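Local coordinates for DNA-binding protein reb1 (Schizosaccharomyces pombe, PDB 5EYB) that binds specific DNA sites in the ribosomal DNA spacer and in gene promoters, and has a role in terminating RNA polymerase I transcription, at residues Q27-T32 with G51-L56; T38-S43 with A78-P83; K58-E63 with R70-H75; V101-I106 with S150-K155. One frame throughout, in Å; residues are numbered along the deposited sequence. Where two conformers were deposited one is given.

How the contacts relate
Contacts 1, 2 and 3 tie together one Myb-associated domain, with helices 16-32, 37-43, 51-63 and 69-79; their centres lie about 13 to 15 Å apart. Contact 1 joins helix 16-32 to helix 51-63, contact 2 helix 37-43 to the end of helix 69-79, and contact 3 helix 51-63 to helix 69-79. Along the chain contacts 1 and 2 interlock, because their segments alternate, and contact 3 is nested inside the loop that contact 2 closes. Contact 4 follows in the second Myb-associated domain, its centre about 28 Å from that of contact 3. Contacts 3 and 4 each include residues on the bound DNA, so both domains take part in holding it.

Contact 1. Residues Q27-T32 with G51-L56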
# COMPACT_ATOMS: atom_id res chain seq x y z
N GLN A 27 -8.81 -27.66 -13.81
CA GLN A 27 -8.95 -29.09 -14.00
C GLN A 27 -9.80 -29.38 -15.24
O GLN A 27 -9.50 -30.29 -16.01
CB GLN A 27 -9.58 -29.75 -12.77
N ASN A 28 -10.85 -28.59 -15.43
CA ASN A 28 -11.73 -28.74 -16.58
C ASN A 28 -11.04 -28.31 -17.86
O ASN A 28 -11.31 -28.85 -18.94
CB ASN A 28 -13.01 -27.92 -16.38
CG ASN A 28 -13.84 -28.42 -15.21
OD1 ASN A 28 -13.90 -29.62 -14.94
ND2 ASN A 28 -14.49 -27.50 -14.51
N PHE A 29 -10.14 -27.35 -17.74
CA PHE A 29 -9.34 -26.87 -18.86
C PHE A 29 -8.45 -27.98 -19.41
O PHE A 29 -8.36 -28.17 -20.62
CB PHE A 29 -8.50 -25.67 -18.44
CG PHE A 29 -7.60 -25.15 -19.52
CD1 PHE A 29 -8.10 -24.37 -20.55
CD2 PHE A 29 -6.24 -25.43 -19.51
CE1 PHE A 29 -7.28 -23.88 -21.54
CE2 PHE A 29 -5.41 -24.95 -20.50
CZ PHE A 29 -5.93 -24.17 -21.51
N CYS A 30 -7.79 -28.69 -18.50
CA CYS A 30 -6.90 -29.79 -18.87
C CYS A 30 -7.66 -30.92 -19.54
O CYS A 30 -7.21 -31.47 -20.55
CB CYS A 30 -6.16 -30.31 -17.64
SG CYS A 30 -4.86 -29.22 -17.02
N GLN A 31 -8.82 -31.27 -18.98
CA GLN A 31 -9.63 -32.35 -19.53
C GLN A 31 -10.17 -31.99 -20.91
O GLN A 31 -10.31 -32.86 -21.77
CB GLN A 31 -10.79 -32.67 -18.58
CG GLN A 31 -10.37 -33.39 -17.31
CD GLN A 31 -9.80 -34.77 -17.59
OE1 GLN A 31 -8.58 -34.93 -17.72
NE2 GLN A 31 -10.66 -35.77 -17.67
N THR A 32 -10.48 -30.72 -21.11
CA THR A 32 -11.04 -30.25 -22.37
C THR A 32 -10.03 -30.37 -23.51
O THR A 32 -10.37 -30.80 -24.62
CB THR A 32 -11.52 -28.79 -22.27
OG1 THR A 32 -12.50 -28.68 -21.23
CG2 THR A 32 -12.12 -28.33 -23.59
N GLY A 51 -3.64 -19.19 -27.68
CA GLY A 51 -4.63 -20.25 -27.83
C GLY A 51 -5.68 -20.30 -26.75
O GLY A 51 -6.18 -19.26 -26.32
N PRO A 52 -6.03 -21.51 -26.30
CA PRO A 52 -7.09 -21.76 -25.33
C PRO A 52 -6.82 -21.13 -23.96
O PRO A 52 -7.75 -20.69 -23.29
CB PRO A 52 -7.13 -23.28 -25.22
CG PRO A 52 -5.76 -23.72 -25.63
CD PRO A 52 -5.35 -22.76 -26.70
N LEU A 53 -5.55 -21.11 -23.56
CA LEU A 53 -5.17 -20.56 -22.27
C LEU A 53 -5.45 -19.06 -22.23
O LEU A 53 -5.82 -18.51 -21.20
CB LEU A 53 -3.70 -20.84 -21.97
CG LEU A 53 -3.21 -20.48 -20.57
CD1 LEU A 53 -4.04 -21.18 -19.51
CD2 LEU A 53 -1.74 -20.83 -20.41
N SER A 54 -5.28 -18.42 -23.38
CA SER A 54 -5.61 -17.01 -23.54
C SER A 54 -7.12 -16.80 -23.42
O SER A 54 -7.58 -15.85 -22.80
CB SER A 54 -5.10 -16.48 -24.88
OG SER A 54 -5.42 -15.12 -25.06
N SER A 55 -7.88 -17.71 -24.02
CA SER A 55 -9.34 -17.67 -23.95
C SER A 55 -9.82 -17.91 -22.52
O SER A 55 -10.81 -17.32 -22.08
CB SER A 55 -9.95 -18.71 -24.88
OG SER A 55 -9.68 -18.41 -26.24
N LEU A 56 -9.11 -18.78 -21.80
CA LEU A 56 -9.48 -19.13 -20.43
C LEU A 56 -9.34 -17.95 -19.48
O LEU A 56 -10.20 -17.72 -18.63
CB LEU A 56 -8.63 -20.30 -19.94
CG LEU A 56 -8.83 -20.73 -18.49
CD1 LEU A 56 -10.25 -21.23 -18.28
CD2 LEU A 56 -7.82 -21.79 -18.12
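Pro52, Leu53 and Leu56 receive the ring of Phe29, which reaches across from helix 16-32 with CG anti to its backbone N (chi1 177°). At Pro52 the far end of the ring is met twice: CB lies 3.7 Å from Phe29 CE1, and the carbonyl O of Pro52 is also close to CE1, approaching the ring obliquely. Leu53 follows at the same end of the ring, its CB 4.0 Å from Phe29 CZ and its CD1 near CZ and CE2; the two side chains cross at about a right angle. One turn on from Pro52, Leu56 lays its CD2 methyl over one face of the ring, 3.9 Å from the centroid and shifted toward the CG and CD1 rim, a CH-pi contact. Replacing Phe29 by an alanine is likely to open a gap between the helices and leave Leu56 CD2 without the face it rests on. The two segments run roughly antiparallel, 150° apart, with axes 11.5 Å apart at closest, a separation bridged by the aromatic side chain. Helix 37-43 also packs here, with Val40 against Phe29 and Ser43 against Leu53, while Tyr33 adds a second ring beside Phe29 and Leu56 also rests on Arg25 and Met26.

Contact 2. Residues T38-S43 with A78-P83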
# COMPACT_ATOMS: atom_id res chain seq x y z
N THR A 38 1.57 -29.92 -16.10
CA THR A 38 2.94 -29.54 -16.44
C THR A 38 2.97 -28.71 -17.72
O THR A 38 3.78 -27.80 -17.86
CB THR A 38 3.84 -30.78 -16.62
OG1 THR A 38 3.38 -31.55 -17.73
CG2 THR A 38 3.82 -31.63 -15.36
N GLN A 39 2.08 -29.03 -18.65
CA GLN A 39 2.01 -28.32 -19.93
C GLN A 39 1.49 -26.91 -19.74
O GLN A 39 1.92 -25.98 -20.43
CB GLN A 39 1.13 -29.08 -20.92
CG GLN A 39 1.67 -30.44 -21.30
CD GLN A 39 0.74 -31.20 -22.22
OE1 GLN A 39 -0.13 -31.94 -21.77
NE2 GLN A 39 0.91 -31.01 -23.53
N VAL A 40 0.56 -26.74 -18.81
CA VAL A 40 0.02 -25.43 -18.49
C VAL A 40 1.06 -24.58 -17.78
O VAL A 40 1.22 -23.40 -18.06
CB VAL A 40 -1.25 -25.54 -17.62
CG1 VAL A 40 -1.72 -24.16 -17.19
CG2 VAL A 40 -2.35 -26.28 -18.37
N ALA A 41 1.79 -25.20 -16.85
CA ALA A 41 2.86 -24.52 -16.13
C ALA A 41 3.97 -24.07 -17.08
O ALA A 41 4.61 -23.04 -16.84
CB ALA A 41 3.43 -25.42 -15.05
N ASP A 42 4.19 -24.83 -18.15
CA ASP A 42 5.19 -24.46 -19.14
C ASP A 42 4.73 -23.24 -19.93
O ASP A 42 5.54 -22.36 -20.24
CB ASP A 42 5.48 -25.63 -20.08
N SER A 43 3.44 -23.18 -20.25
CA SER A 43 2.87 -22.05 -20.97
C SER A 43 2.89 -20.78 -20.12
O SER A 43 3.01 -19.67 -20.64
CB SER A 43 1.44 -22.35 -21.41
OG SER A 43 1.39 -23.44 -22.32
N ALA A 78 1.01 -18.33 -9.68
CA ALA A 78 1.31 -18.87 -8.36
C ALA A 78 0.77 -20.27 -8.11
O ALA A 78 1.34 -21.01 -7.35
CB ALA A 78 0.85 -17.93 -7.28
N LEU A 79 -0.36 -20.60 -8.70
CA LEU A 79 -1.00 -21.89 -8.50
C LEU A 79 -0.22 -23.10 -9.00
O LEU A 79 -0.06 -24.08 -8.29
CB LEU A 79 -2.33 -21.86 -9.23
CG LEU A 79 -3.51 -22.65 -8.71
CD1 LEU A 79 -4.07 -23.41 -9.88
CD2 LEU A 79 -3.12 -23.58 -7.60
N TYR A 80 0.29 -23.00 -10.22
CA TYR A 80 1.37 -23.81 -10.75
C TYR A 80 2.37 -22.96 -10.16
O TYR A 80 2.00 -21.86 -9.90
CB TYR A 80 1.43 -23.62 -12.25
CG TYR A 80 0.22 -24.16 -12.88
CD1 TYR A 80 0.23 -25.38 -13.48
CD2 TYR A 80 -0.96 -23.48 -12.84
CE1 TYR A 80 -0.89 -25.91 -14.04
CE2 TYR A 80 -2.08 -24.00 -13.39
CZ TYR A 80 -2.03 -25.22 -13.99
OH TYR A 80 -3.13 -25.75 -14.56
N ASN A 81 3.59 -23.39 -9.89
CA ASN A 81 4.50 -22.51 -9.20
C ASN A 81 5.45 -21.89 -10.16
O ASN A 81 6.23 -22.57 -10.77
CB ASN A 81 5.17 -23.27 -8.08
CG ASN A 81 4.19 -24.14 -7.34
OD1 ASN A 81 3.82 -23.86 -6.21
ND2 ASN A 81 3.72 -25.18 -8.00
N ILE A 82 5.37 -20.59 -10.31
CA ILE A 82 6.26 -19.89 -11.20
C ILE A 82 7.09 -19.00 -10.32
O ILE A 82 6.57 -18.26 -9.51
CB ILE A 82 5.50 -19.11 -12.29
CG1 ILE A 82 5.17 -20.02 -13.46
CG2 ILE A 82 6.32 -17.98 -12.87
CD1 ILE A 82 4.76 -21.41 -13.08
N PRO A 83 8.46 -19.12 -10.53
CA PRO A 83 9.26 -18.40 -9.54
C PRO A 83 8.99 -16.93 -9.60
O PRO A 83 8.86 -16.34 -10.65
CB PRO A 83 10.68 -18.68 -9.97
CG PRO A 83 10.61 -20.04 -10.51
CD PRO A 83 9.48 -19.85 -11.43
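The ring of Tyr80 is met obliquely, neither squarely over a face nor squarely at an edge, by Ala41 CB and Val40 CG1 of helix 37-43. The two take different parts of it. Ala41 CB sits near the root, 3.6 Å from Tyr80 CD1 and 3.9 Å from Tyr80 CB, whereas Val40 meets the far end, its CG1 methyl 3.4 Å from Tyr80 CZ and its CB near CE1. The valine branch and the tyrosine cross at a slant. Tyr80 is the first residue to leave helical geometry after helix 69-79; its CG stands anti to the carbonyl carbon (chi1 -66°), which sends the ring across helix 37-43, from Ala41 at its root to Val40 at its far end. Two residues later Ile82 adds its CD1 methyl, 4.1 Å from the carbonyl O of Ala41, an oxygen that accepts a hydrogen bond from ND1 of His45. Met26 and Leu44 also touch Tyr80, which is thereby buried between helix 16-32 and the loop after helix 37-43. A serine at Tyr80 would probably leave Val40 and Ala41 facing a gap and weaken the join between the end of helix 69-79 and helix 37-43. No hydrogen bond joins the two segments, so the join rests mainly on apolar surfaces, with the phenol oxygen lying against Val40 methyls.

Contact 3. Residues K58-E63 with R70-H75; sequences KLLVQE and RTILRH. With nucleotides of chain B.
Ile72 points from helix 69-79 toward helix 51-63 and lodges between Leu60 and Val61. Its two branches divide the work. CG2 meets Leu60, lying 4.1 Å from Leu60 CB and as close to its CD1 methyl, while the longer arm ends in CD1, 3.7 Å from Val61 CA and equally near the carbonyl O of Leu60. The Leu60 and Ile72 side chains pass each other at a slant, and Val61 closes the margin with CG2, 4.3 Å from Ile72 CD1. No hydrogen bond joins the segments; the contact is van der Waals, mostly between aliphatic groups. Other sides of the second helix are turned to DNA. There the His75 ring presents its edge to the phosphate of DA17 of chain B, with NE2 donating to OP1 at 3.1 Å along a bent line (N-H...O 139°). Thr71, one turn earlier, makes a weak hydrogen bond from OG1 to OP2 of the same phosphate, toward which its first torsion (chi1 -175°) turns the hydroxyl. Arg74 extends from CG to NE beyond the backbone and sets its guanidinium obliquely against the thymine methyl of DT18 of chain B, NH1 lying 3.7 Å from C7. The pair of helices, joined by a short turn, is consistent with a helix-turn-helix arrangement, the class to which this Myb-associated domain is assigned. Helix 16-32 packs against both helices, Tyr21 and Leu22 against Leu60 and Trp19 against the His75 ring, which Trp14 also meets, while Met64 and Phe67 of the turn pack on Ile72.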
# COMPACT_ATOMS: atom_id res chain seq x y z
N LYS A 58 -9.39 -14.73 -20.23
CA LYS A 58 -10.45 -13.80 -20.58
C LYS A 58 -11.76 -14.15 -19.86
O LYS A 58 -12.49 -13.26 -19.42
CB LYS A 58 -10.67 -13.78 -22.09
CG LYS A 58 -10.28 -12.48 -22.76
CD LYS A 58 -10.50 -12.53 -24.27
CE LYS A 58 -9.54 -13.50 -24.93
NZ LYS A 58 -9.82 -13.65 -26.39
N LEU A 59 -12.03 -15.45 -19.75
CA LEU A 59 -13.20 -15.93 -19.03
C LEU A 59 -13.09 -15.61 -17.54
O LEU A 59 -14.04 -15.12 -16.93
CB LEU A 59 -13.37 -17.44 -19.24
CG LEU A 59 -14.48 -18.17 -18.47
CD1 LEU A 59 -15.09 -19.24 -19.36
CD2 LEU A 59 -13.94 -18.81 -17.20
N LEU A 60 -11.93 -15.91 -16.97
CA LEU A 60 -11.66 -15.65 -15.56
C LEU A 60 -11.87 -14.18 -15.21
O LEU A 60 -12.49 -13.86 -14.19
CB LEU A 60 -10.23 -16.06 -15.20
CG LEU A 60 -9.91 -17.55 -15.34
CD1 LEU A 60 -8.47 -17.81 -14.97
CD2 LEU A 60 -10.85 -18.38 -14.47
N VAL A 61 -11.35 -13.30 -16.05
CA VAL A 61 -11.49 -11.86 -15.85
C VAL A 61 -12.96 -11.48 -15.78
O VAL A 61 -13.36 -10.67 -14.94
CB VAL A 61 -10.81 -11.06 -16.98
CG1 VAL A 61 -11.04 -9.57 -16.79
CG2 VAL A 61 -9.32 -11.36 -17.01
N GLN A 62 -13.76 -12.07 -16.66
CA GLN A 62 -15.20 -11.81 -16.68
C GLN A 62 -15.89 -12.50 -15.51
O GLN A 62 -16.82 -11.95 -14.92
CB GLN A 62 -15.80 -12.29 -18.00
CG GLN A 62 -17.31 -12.19 -18.05
CD GLN A 62 -17.90 -12.91 -19.24
OE1 GLN A 62 -18.81 -13.72 -19.10
NE2 GLN A 62 -17.37 -12.62 -20.43
N GLU A 63 -15.43 -13.70 -15.17
CA GLU A 63 -16.05 -14.49 -14.11
C GLU A 63 -15.64 -14.04 -12.71
O GLU A 63 -16.31 -14.35 -11.73
CB GLU A 63 -15.71 -15.97 -14.30
CG GLU A 63 -16.39 -16.62 -15.50
CD GLU A 63 -17.87 -16.85 -15.28
OE1 GLU A 63 -18.66 -15.91 -15.50
OE2 GLU A 63 -18.24 -17.98 -14.88
N ARG A 70 -4.35 -8.53 -14.14
CA ARG A 70 -2.99 -8.60 -13.61
C ARG A 70 -2.93 -9.45 -12.33
O ARG A 70 -2.03 -10.27 -12.18
CB ARG A 70 -2.44 -7.19 -13.34
CG ARG A 70 -1.11 -7.13 -12.58
CD ARG A 70 0.03 -7.89 -13.27
NE ARG A 70 1.32 -7.67 -12.63
CZ ARG A 70 2.42 -8.38 -12.88
NH1 ARG A 70 2.38 -9.36 -13.77
NH2 ARG A 70 3.56 -8.11 -12.25
N THR A 71 -3.88 -9.24 -11.43
CA THR A 71 -3.86 -9.96 -10.17
C THR A 71 -4.39 -11.39 -10.32
O THR A 71 -3.99 -12.28 -9.58
CB THR A 71 -4.67 -9.24 -9.09
OG1 THR A 71 -4.54 -9.92 -7.84
CG2 THR A 71 -6.11 -9.22 -9.46
N ILE A 72 -5.28 -11.61 -11.29
CA ILE A 72 -5.77 -12.96 -11.56
C ILE A 72 -4.63 -13.81 -12.10
O ILE A 72 -4.46 -14.96 -11.72
CB ILE A 72 -6.95 -12.97 -12.55
CG1 ILE A 72 -8.22 -12.43 -11.87
CG2 ILE A 72 -7.22 -14.37 -13.05
CD1 ILE A 72 -9.41 -12.35 -12.80
N LEU A 73 -3.84 -13.22 -12.99
CA LEU A 73 -2.68 -13.90 -13.56
C LEU A 73 -1.64 -14.20 -12.49
O LEU A 73 -1.01 -15.26 -12.51
CB LEU A 73 -2.06 -13.07 -14.68
CG LEU A 73 -2.84 -13.00 -15.99
CD1 LEU A 73 -2.04 -12.24 -17.03
CD2 LEU A 73 -3.19 -14.39 -16.48
N ARG A 74 -1.45 -13.26 -11.57
CA ARG A 74 -0.50 -13.45 -10.48
C ARG A 74 -0.87 -14.66 -9.63
O ARG A 74 -0.01 -15.47 -9.28
CB ARG A 74 -0.42 -12.20 -9.61
CG ARG A 74 0.40 -11.07 -10.19
CD ARG A 74 0.39 -9.86 -9.26
NE ARG A 74 1.12 -8.72 -9.81
CZ ARG A 74 1.27 -7.57 -9.17
NH1 ARG A 74 0.75 -7.40 -7.96
NH2 ARG A 74 1.95 -6.58 -9.74
N HIS A 75 -2.14 -14.78 -9.30
CA HIS A 75 -2.64 -15.96 -8.63
C HIS A 75 -2.58 -17.20 -9.47
O HIS A 75 -2.35 -18.26 -8.97
CB HIS A 75 -4.05 -15.74 -8.12
CG HIS A 75 -4.12 -14.78 -6.99
ND1 HIS A 75 -4.76 -15.06 -5.81
CD2 HIS A 75 -3.62 -13.54 -6.85
CE1 HIS A 75 -4.65 -14.04 -5.00
NE2 HIS A 75 -3.96 -13.10 -5.60
P DA B 17 -3.63 -9.56 -4.23
OP1 DA B 17 -4.74 -10.53 -4.12
OP2 DA B 17 -2.49 -9.84 -5.13
O5' DA B 17 -4.25 -8.15 -4.64
C5' DA B 17 -5.34 -7.64 -3.91
C4' DA B 17 -5.83 -6.35 -4.53
O4' DA B 17 -4.87 -5.30 -4.27
C3' DA B 17 -6.03 -6.39 -6.04
O3' DA B 17 -7.27 -5.78 -6.36
C2' DA B 17 -4.84 -5.60 -6.59
C1' DA B 17 -4.56 -4.62 -5.46
N9 DA B 17 -3.16 -4.19 -5.39
C8 DA B 17 -2.05 -4.99 -5.45
N7 DA B 17 -0.92 -4.32 -5.33
C5 DA B 17 -1.32 -3.01 -5.16
C6 DA B 17 -0.60 -1.81 -4.98
N6 DA B 17 0.73 -1.74 -4.94
N1 DA B 17 -1.31 -0.67 -4.85
C2 DA B 17 -2.65 -0.74 -4.89
N3 DA B 17 -3.43 -1.80 -5.05
C4 DA B 17 -2.70 -2.91 -5.19
P DT B 18 -7.75 -5.62 -7.88
OP1 DT B 18 -9.22 -5.74 -7.90
OP2 DT B 18 -6.94 -6.48 -8.74
O5' DT B 18 -7.33 -4.12 -8.23
C5' DT B 18 -7.41 -3.12 -7.23
C4' DT B 18 -6.96 -1.79 -7.78
O4' DT B 18 -5.56 -1.57 -7.48
C3' DT B 18 -7.11 -1.63 -9.29
O3' DT B 18 -7.69 -0.38 -9.58
C2' DT B 18 -5.66 -1.70 -9.79
C1' DT B 18 -4.92 -1.08 -8.63
N1 DT B 18 -3.48 -1.45 -8.57
C2 DT B 18 -2.55 -0.48 -8.30
O2 DT B 18 -2.83 0.69 -8.11
N3 DT B 18 -1.25 -0.93 -8.27
C4 DT B 18 -0.81 -2.22 -8.47
O4 DT B 18 0.38 -2.53 -8.43
C5 DT B 18 -1.85 -3.19 -8.75
C7 DT B 18 -1.49 -4.63 -8.99
C6 DT B 18 -3.12 -2.76 -8.78

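Contact 4. Residues V101-I106 with S150-K155. With nucleotides of chain B.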
# COMPACT_ATOMS: atom_id res chain seq x y z
N VAL A 101 -6.79 -19.11 4.15
CA VAL A 101 -8.08 -19.53 3.60
C VAL A 101 -8.78 -20.58 4.46
O VAL A 101 -10.00 -20.67 4.46
CB VAL A 101 -7.91 -20.08 2.17
CG1 VAL A 101 -7.35 -19.00 1.25
CG2 VAL A 101 -7.00 -21.31 2.17
N GLN A 102 -8.00 -21.36 5.21
CA GLN A 102 -8.57 -22.39 6.07
C GLN A 102 -9.06 -21.78 7.38
O GLN A 102 -9.99 -22.27 7.99
CB GLN A 102 -7.55 -23.49 6.34
CG GLN A 102 -8.13 -24.71 7.05
CD GLN A 102 -9.13 -25.46 6.20
OE1 GLN A 102 -9.10 -25.38 4.97
NE2 GLN A 102 -10.03 -26.20 6.84
N GLU A 103 -8.41 -20.69 7.80
CA GLU A 103 -8.81 -20.00 9.01
C GLU A 103 -10.16 -19.32 8.82
O GLU A 103 -11.05 -19.43 9.66
CB GLU A 103 -7.76 -18.97 9.42
CG GLU A 103 -6.38 -19.56 9.62
CD GLU A 103 -5.41 -18.56 10.18
OE1 GLU A 103 -5.50 -18.28 11.39
OE2 GLU A 103 -4.56 -18.05 9.42
N THR A 104 -10.31 -18.64 7.69
CA THR A 104 -11.56 -17.98 7.36
C THR A 104 -12.67 -19.00 7.15
O THR A 104 -13.84 -18.72 7.41
CB THR A 104 -11.42 -17.11 6.10
OG1 THR A 104 -11.14 -17.95 4.97
CG2 THR A 104 -10.29 -16.11 6.27
N ALA A 105 -12.30 -20.18 6.67
CA ALA A 105 -13.27 -21.25 6.45
C ALA A 105 -13.80 -21.77 7.78
O ALA A 105 -15.00 -22.03 7.93
CB ALA A 105 -12.65 -22.37 5.64
N ILE A 106 -12.90 -21.92 8.75
CA ILE A 106 -13.26 -22.34 10.10
C ILE A 106 -14.16 -21.30 10.77
O ILE A 106 -15.15 -21.66 11.41
CB ILE A 106 -12.01 -22.56 10.97
CG1 ILE A 106 -11.20 -23.75 10.46
CG2 ILE A 106 -12.40 -22.80 12.42
CD1 ILE A 106 -9.95 -24.03 11.25
N SER A 150 -6.07 -22.01 17.95
CA SER A 150 -5.22 -21.81 19.12
C SER A 150 -3.84 -21.28 18.76
O SER A 150 -3.13 -20.74 19.61
CB SER A 150 -5.08 -23.12 19.89
OG SER A 150 -4.78 -24.19 19.01
N HIS A 151 -3.47 -21.43 17.49
CA HIS A 151 -2.17 -20.99 17.00
C HIS A 151 -2.08 -19.47 16.94
O HIS A 151 -1.04 -18.88 17.21
CB HIS A 151 -1.90 -21.59 15.63
CG HIS A 151 -2.96 -21.28 14.62
ND1 HIS A 151 -4.08 -22.06 14.46
CD2 HIS A 151 -3.08 -20.26 13.74
CE1 HIS A 151 -4.84 -21.54 13.51
NE2 HIS A 151 -4.25 -20.45 13.05
N ARG A 152 -3.19 -18.83 16.58
CA ARG A 152 -3.22 -17.38 16.45
C ARG A 152 -3.72 -16.74 17.74
O ARG A 152 -4.59 -17.29 18.41
CB ARG A 152 -4.10 -16.97 15.28
CG ARG A 152 -4.06 -15.49 14.96
CD ARG A 152 -5.08 -15.14 13.90
NE ARG A 152 -4.72 -15.67 12.59
CZ ARG A 152 -4.07 -14.97 11.66
NH1 ARG A 152 -3.72 -13.71 11.90
NH2 ARG A 152 -3.78 -15.52 10.49
N ASP A 153 -3.15 -15.59 18.08
CA ASP A 153 -3.57 -14.83 19.25
C ASP A 153 -5.06 -14.54 19.22
O ASP A 153 -5.62 -14.22 18.17
CB ASP A 153 -2.79 -13.51 19.35
CG ASP A 153 -3.27 -12.63 20.48
OD1 ASP A 153 -3.62 -13.18 21.55
OD2 ASP A 153 -3.31 -11.40 20.31
N ALA A 154 -5.71 -14.68 20.37
CA ALA A 154 -7.16 -14.57 20.45
C ALA A 154 -7.65 -13.17 20.10
O ALA A 154 -8.78 -13.00 19.65
CB ALA A 154 -7.64 -14.97 21.83
N LYS A 155 -6.80 -12.17 20.30
CA LYS A 155 -7.16 -10.78 20.01
C LYS A 155 -7.19 -10.52 18.51
O LYS A 155 -7.99 -9.71 18.03
CB LYS A 155 -6.18 -9.82 20.69
CG LYS A 155 -6.69 -8.40 20.81
CD LYS A 155 -7.97 -8.36 21.64
CE LYS A 155 -8.42 -6.93 21.92
NZ LYS A 155 -9.58 -6.89 22.86
P DG B 8 -17.27 -6.39 23.25
OP1 DG B 8 -18.71 -6.15 23.48
OP2 DG B 8 -16.82 -7.01 21.99
O5' DG B 8 -16.50 -5.00 23.41
C5' DG B 8 -16.68 -4.24 24.60
C4' DG B 8 -16.22 -2.80 24.40
O4' DG B 8 -14.84 -2.66 24.81
C3' DG B 8 -16.31 -2.26 22.98
O3' DG B 8 -16.73 -0.90 23.04
C2' DG B 8 -14.88 -2.39 22.47
C1' DG B 8 -14.06 -2.17 23.74
N9 DG B 8 -12.79 -2.89 23.76
C8 DG B 8 -12.58 -4.21 23.47
N7 DG B 8 -11.34 -4.58 23.60
C5 DG B 8 -10.68 -3.43 24.02
C6 DG B 8 -9.31 -3.23 24.32
O6 DG B 8 -8.38 -4.04 24.28
N1 DG B 8 -9.06 -1.91 24.71
C2 DG B 8 -10.01 -0.93 24.79
N2 DG B 8 -9.58 0.28 25.18
N3 DG B 8 -11.30 -1.11 24.51
C4 DG B 8 -11.56 -2.38 24.13
P DG B 7 -12.98 -11.76 24.35
OP1 DG B 7 -13.73 -12.89 23.77
OP2 DG B 7 -11.68 -11.37 23.76
O5' DG B 7 -13.91 -10.46 24.35
C5' DG B 7 -15.06 -10.42 25.18
C4' DG B 7 -15.40 -8.99 25.55
O4' DG B 7 -14.35 -8.44 26.39
C3' DG B 7 -15.56 -8.03 24.36
O3' DG B 7 -16.74 -7.27 24.49
C2' DG B 7 -14.31 -7.15 24.43
C1' DG B 7 -13.96 -7.18 25.91
N9 DG B 7 -12.53 -7.03 26.14
C8 DG B 7 -11.55 -7.97 25.90
N7 DG B 7 -10.35 -7.55 26.18
C5 DG B 7 -10.55 -6.24 26.62
C6 DG B 7 -9.61 -5.29 27.07
O6 DG B 7 -8.37 -5.40 27.16
N1 DG B 7 -10.22 -4.09 27.44
C2 DG B 7 -11.58 -3.85 27.38
N2 DG B 7 -11.98 -2.64 27.78
N3 DG B 7 -12.47 -4.75 26.97
C4 DG B 7 -11.88 -5.91 26.61
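Glu103 of helix 101-116 is gripped by Arg152 and His151 from the loop before helix 154-164. Arg152 comes side-on with two nitrogens, NE to Glu103 OE1 at 3.0 Å and NH2 to Glu103 OE2 at 2.9 Å, both on the syn side and nearly straight, which makes a two-pronged salt bridge; the carboxylate and guanidinium planes stand 29° apart. The arginine chain bends at chi3 (-70°), turning this edge to the acid. His151 adds a third bond, NE2 to Glu103 OE1 at 3.0 Å, but arrives from above the carboxylate plane, on the opposite face from Arg152 NE. OE1 therefore holds two donors, and OE2 also accepts from the backbone N of Ser94 and Gly100, so the buried acid is likely to stay ionised. Arg152 in turn donates to the carbonyl O of Gly97 and Asp98, lies over Phe99 in a cation-pi contact and packs on a phosphate. Beyond it, Lys155 NZ hydrogen-bonds N7 of DG8 of chain B at 3.0 Å, consistent with base recognition. A side-on arginine-carboxylate pair with a histidine-carboxylate bond thus joins the first turn of helix 101-116 to the loop leading into helix 154-164 within this Myb-associated domain.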